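Local coordinates for protein putative O-GlcNAcase nagJ (Clostridium perfringens, PDB 6PV5) that probably acts as a glycoside hydrolase of family 84 with hexosaminidase activity, its chain here holding the N-terminal domain, the catalytic barrel and a helical domain, at residues 227-232 with 236-241; 565-570 with 614-619. All coordinates share one frame; numbering follows the deposited sequence.

How the contacts relate
Contact 1 and contact 2 belong to two different parts of the chain and do not touch. Their centres are 51 Å apart, and their nearest atoms are about 36 Å apart. Contact 1 (227-232 with 236-241) folds one loop of the eight-stranded catalytic barrel onto itself. Contact 2 (565-570 with 614-619) joins two helices of the helical domain that follows the barrel. In sequence the first closes before the second opens. Both lie away from D305, the predicted proton donor. They also differ in kind: contact 1 combines aromatic packing with a buried tyrosine bonded to a carboxylate, whereas contact 2 has no hydrogen bond across it and rests on van der Waals contact of I616 with A567 and G568.

Contact 1 of 2, residues 227-232 with 236-241; sequences DPYHRE and EPYPAS
The side chain of D227 leaves its backbone with CG opposite the backbone N (chi1 179°), which brings the carboxylate to the hydroxyl of Y238. Y229 takes the other course: its CG lies beside its own backbone N, opposite the carbonyl carbon (chi1 -66°), which turns a face of the ring to P239. Both segments lie in the loop between strand 219-222 and helix 243-255 of the (beta/alpha)8 barrel, so the contact closes this strand-to-helix loop on itself. Y238 OH donates a hydrogen bond to D227 OD2 at 2.7 Å. The carboxylate oxygen sits at the edge of the Y238 ring, while the hydroxyl meets it from above the carboxylate plane. D227 OD1 accepts from Y229 N, which makes an Asx turn. The two oxygens thus do different jobs: one shapes the first segment and the other ties it to the second. Y222 OH is a further hydrogen-bond partner of OD2.

Y229 is packed by several residues of 236-241. Its CB lies over the face of the Y238 ring in a CH-pi contact, 4.0 Å from the centroid. The two aromatic rings are oblique, with planes at 43°. P239 CD lies over a face of the Y229 ring, 3.8 Å from its centroid, in a second CH-pi contact. E236 O comes to the edge of the same ring, near its plane, 3.6 Å from Y229 CD2. Outside the two segments, K287 NZ bonds to both Y229 O and E236 O and so bridges them. Y238 also packs on L291 and M294 of helix 274-294. At the far end of the Y229 ring, the OH reaches P239 CG at 3.3 Å.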
# COMPACT_ATOMS: atom_id res chain seq x y z
N ASP A 227 -1.49 -15.43 15.00
CA ASP A 227 -1.10 -16.77 14.60
C ASP A 227 0.06 -17.27 15.47
O ASP A 227 1.21 -16.89 15.26
CB ASP A 227 -0.82 -16.91 13.10
CG ASP A 227 -0.39 -18.32 12.71
OD1 ASP A 227 -0.17 -19.14 13.65
OD2 ASP A 227 -0.30 -18.61 11.49
N PRO A 228 -0.18 -18.20 16.42
CA PRO A 228 0.84 -18.57 17.40
C PRO A 228 2.10 -19.24 16.85
O PRO A 228 3.13 -19.20 17.51
CB PRO A 228 0.08 -19.48 18.38
CG PRO A 228 -1.02 -20.09 17.53
CD PRO A 228 -1.42 -18.98 16.57
N TYR A 229 2.03 -19.80 15.64
CA TYR A 229 3.12 -20.53 15.02
C TYR A 229 4.13 -19.57 14.39
O TYR A 229 5.17 -19.97 13.87
CB TYR A 229 2.59 -21.54 13.99
CG TYR A 229 1.79 -22.63 14.65
CD1 TYR A 229 0.41 -22.53 14.77
CD2 TYR A 229 2.42 -23.71 15.24
CE1 TYR A 229 -0.33 -23.50 15.43
CE2 TYR A 229 1.70 -24.69 15.90
CZ TYR A 229 0.32 -24.59 16.00
OH TYR A 229 -0.40 -25.55 16.63
N HIS A 230 3.80 -18.28 14.42
CA HIS A 230 4.78 -17.31 13.99
C HIS A 230 5.54 -16.80 15.22
O HIS A 230 6.60 -16.22 15.06
CB HIS A 230 4.14 -16.24 13.08
CG HIS A 230 4.08 -14.91 13.75
ND1 HIS A 230 3.32 -14.69 14.89
CD2 HIS A 230 4.75 -13.76 13.50
CE1 HIS A 230 3.51 -13.45 15.30
NE2 HIS A 230 4.38 -12.87 14.46
N ARG A 231 5.00 -17.06 16.43
CA ARG A 231 5.47 -16.38 17.64
C ARG A 231 5.48 -17.28 18.88
O ARG A 231 6.55 -17.70 19.31
CB ARG A 231 4.64 -15.12 17.93
CG ARG A 231 5.24 -14.23 19.02
CD ARG A 231 4.38 -13.04 19.41
NE ARG A 231 4.98 -12.40 20.56
CZ ARG A 231 4.60 -12.57 21.83
NH1 ARG A 231 5.24 -11.94 22.81
NH2 ARG A 231 3.58 -13.36 22.12
N GLU A 232 4.32 -17.46 19.54
CA GLU A 232 4.29 -18.19 20.79
C GLU A 232 4.81 -19.61 20.57
O GLU A 232 5.58 -20.13 21.37
CB GLU A 232 2.88 -18.29 21.37
CG GLU A 232 2.51 -17.16 22.31
CD GLU A 232 1.72 -16.02 21.67
OE1 GLU A 232 1.74 -15.91 20.42
OE2 GLU A 232 1.09 -15.26 22.43
N GLU A 236 7.29 -24.78 16.72
CA GLU A 236 6.43 -25.88 16.28
C GLU A 236 6.08 -25.73 14.81
O GLU A 236 5.73 -24.65 14.34
CB GLU A 236 5.18 -25.98 17.16
CG GLU A 236 5.48 -26.01 18.65
CD GLU A 236 4.26 -26.19 19.56
OE1 GLU A 236 3.20 -26.65 19.05
OE2 GLU A 236 4.37 -25.85 20.76
N PRO A 237 6.16 -26.82 14.01
CA PRO A 237 5.75 -26.78 12.61
C PRO A 237 4.24 -26.57 12.50
O PRO A 237 3.52 -26.73 13.49
CB PRO A 237 6.16 -28.17 12.09
CG PRO A 237 6.19 -29.04 13.32
CD PRO A 237 6.69 -28.13 14.42
N TYR A 238 3.76 -26.21 11.30
CA TYR A 238 2.32 -26.05 11.12
C TYR A 238 1.62 -27.41 11.18
O TYR A 238 1.99 -28.33 10.45
CB TYR A 238 1.96 -25.29 9.84
CG TYR A 238 1.92 -23.80 10.02
CD1 TYR A 238 0.90 -23.17 10.72
CD2 TYR A 238 2.94 -23.00 9.50
CE1 TYR A 238 0.88 -21.79 10.89
CE2 TYR A 238 2.93 -21.63 9.66
CZ TYR A 238 1.90 -21.02 10.36
OH TYR A 238 1.93 -19.67 10.51
N PRO A 239 0.60 -27.56 12.06
CA PRO A 239 -0.22 -28.78 12.12
C PRO A 239 -0.73 -29.23 10.76
O PRO A 239 -0.63 -28.50 9.77
CB PRO A 239 -1.41 -28.34 12.98
CG PRO A 239 -0.86 -27.27 13.89
CD PRO A 239 0.20 -26.56 13.06
N ALA A 240 -1.30 -30.44 10.72
CA ALA A 240 -1.78 -31.02 9.48
C ALA A 240 -2.94 -30.20 8.92
O ALA A 240 -3.03 -30.01 7.71
CB ALA A 240 -2.20 -32.45 9.72
N SER A 241 -3.80 -29.71 9.82
CA SER A 241 -5.01 -28.98 9.46
C SER A 241 -4.70 -27.69 8.70
O SER A 241 -5.53 -27.21 7.93
CB SER A 241 -5.85 -28.71 10.69
OG SER A 241 -5.03 -28.56 11.84

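Contact 2 of 2, residues 565-570 with 614-619; sequences GNAGLK and PFIRKV
Helix 548-579 and the short helix 612-619 come close where the CA atoms of G568 and I616 are 6.2 Å apart. This is helix-helix packing within the all-helical bundle that follows the catalytic barrel. G568 has no side chain, so its backbone is what I616 meets there. I616 does the reaching from the other side. Its CG1 branch lies beside its own backbone N (chi1 -63°), and this carries CD1 across to the first helix. There CD1 touches two neighbouring residues: A567 CB at 3.7 Å and the backbone N of G568 at 3.9 Å. The other branch, CG2, stays 4.1 Å from A567 CB. The methyl of A567 therefore meets both branches of the isoleucine. No hydrogen bond crosses between the segments, and the three touching residues are all buried, so the join is by van der Waals contact.

Helix 583-601 adds to the junction. A567 also packs on L600 and I616 on L597, both of this third helix. I616 further touches S571, one turn along from A567 on helix 548-579. S571 OG is hydrogen-bonded to the backbone O of A567.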
# COMPACT_ATOMS: atom_id res chain seq x y z
N GLY A 565 -23.15 16.41 7.83
CA GLY A 565 -23.66 17.29 6.79
C GLY A 565 -24.80 18.18 7.31
O GLY A 565 -24.76 19.42 7.20
N ASN A 566 -25.78 17.53 7.94
CA ASN A 566 -26.96 18.18 8.50
C ASN A 566 -26.57 19.13 9.63
O ASN A 566 -27.11 20.24 9.72
CB ASN A 566 -27.99 17.15 8.95
CG ASN A 566 -28.74 16.60 7.75
OD1 ASN A 566 -29.08 17.36 6.85
ND2 ASN A 566 -28.97 15.30 7.72
N ALA A 567 -25.61 18.71 10.47
CA ALA A 567 -25.19 19.55 11.58
C ALA A 567 -24.50 20.80 11.02
O ALA A 567 -24.65 21.90 11.56
CB ALA A 567 -24.30 18.78 12.52
N GLY A 568 -23.74 20.61 9.93
CA GLY A 568 -23.04 21.73 9.31
C GLY A 568 -24.02 22.73 8.70
O GLY A 568 -23.88 23.93 8.88
N LEU A 569 -25.03 22.22 7.98
CA LEU A 569 -26.10 23.06 7.44
C LEU A 569 -26.79 23.86 8.55
O LEU A 569 -27.06 25.05 8.36
CB LEU A 569 -27.09 22.21 6.65
CG LEU A 569 -26.53 21.63 5.35
CD1 LEU A 569 -27.53 20.67 4.68
CD2 LEU A 569 -26.08 22.75 4.41
N LYS A 570 -27.05 23.21 9.70
CA LYS A 570 -27.69 23.88 10.83
C LYS A 570 -26.77 24.95 11.43
O LYS A 570 -27.25 26.03 11.79
CB LYS A 570 -28.13 22.89 11.91
CG LYS A 570 -28.93 23.49 13.06
CD LYS A 570 -30.23 24.15 12.64
CE LYS A 570 -31.13 23.23 11.84
NZ LYS A 570 -32.31 23.98 11.32
N PRO A 614 -15.04 20.30 15.18
CA PRO A 614 -14.83 21.52 15.97
C PRO A 614 -15.60 22.75 15.49
O PRO A 614 -15.94 23.63 16.29
CB PRO A 614 -13.32 21.79 15.91
CG PRO A 614 -12.80 20.88 14.77
CD PRO A 614 -13.77 19.73 14.70
N PHE A 615 -15.83 22.82 14.17
CA PHE A 615 -16.61 23.92 13.62
C PHE A 615 -18.02 23.91 14.22
O PHE A 615 -18.48 24.89 14.78
CB PHE A 615 -16.68 23.86 12.09
CG PHE A 615 -17.63 24.89 11.51
CD1 PHE A 615 -17.33 26.25 11.58
CD2 PHE A 615 -18.84 24.52 10.94
CE1 PHE A 615 -18.19 27.20 11.05
CE2 PHE A 615 -19.71 25.47 10.42
CZ PHE A 615 -19.39 26.81 10.50
N ILE A 616 -18.72 22.78 14.10
CA ILE A 616 -20.06 22.68 14.64
C ILE A 616 -20.06 22.94 16.14
O ILE A 616 -20.95 23.63 16.64
CB ILE A 616 -20.68 21.33 14.27
CG1 ILE A 616 -20.81 21.23 12.75
CG2 ILE A 616 -22.02 21.15 14.97
CD1 ILE A 616 -20.73 19.80 12.24
N ARG A 617 -19.06 22.44 16.87
CA ARG A 617 -19.03 22.66 18.31
C ARG A 617 -18.74 24.12 18.65
O ARG A 617 -19.20 24.59 19.67
CB ARG A 617 -18.05 21.73 19.03
CG ARG A 617 -18.50 20.28 19.07
CD ARG A 617 -17.48 19.34 19.70
NE ARG A 617 -17.64 18.04 19.07
CZ ARG A 617 -18.56 17.13 19.41
NH1 ARG A 617 -19.37 17.37 20.42
NH2 ARG A 617 -18.63 15.98 18.76
N LYS A 618 -17.94 24.81 17.83
CA LYS A 618 -17.63 26.20 18.11
C LYS A 618 -18.88 27.07 17.93
O LYS A 618 -19.10 28.00 18.68
CB LYS A 618 -16.54 26.75 17.19
CG LYS A 618 -15.93 28.08 17.61
CD LYS A 618 -14.65 28.43 16.89
CE LYS A 618 -14.38 29.93 16.92
NZ LYS A 618 -13.06 30.29 16.35
N VAL A 619 -19.69 26.75 16.92
CA VAL A 619 -20.91 27.49 16.65
C VAL A 619 -21.85 27.42 17.86
O VAL A 619 -22.46 28.42 18.22
CB VAL A 619 -21.59 26.99 15.36
CG1 VAL A 619 -23.02 27.47 15.22
CG2 VAL A 619 -20.76 27.35 14.13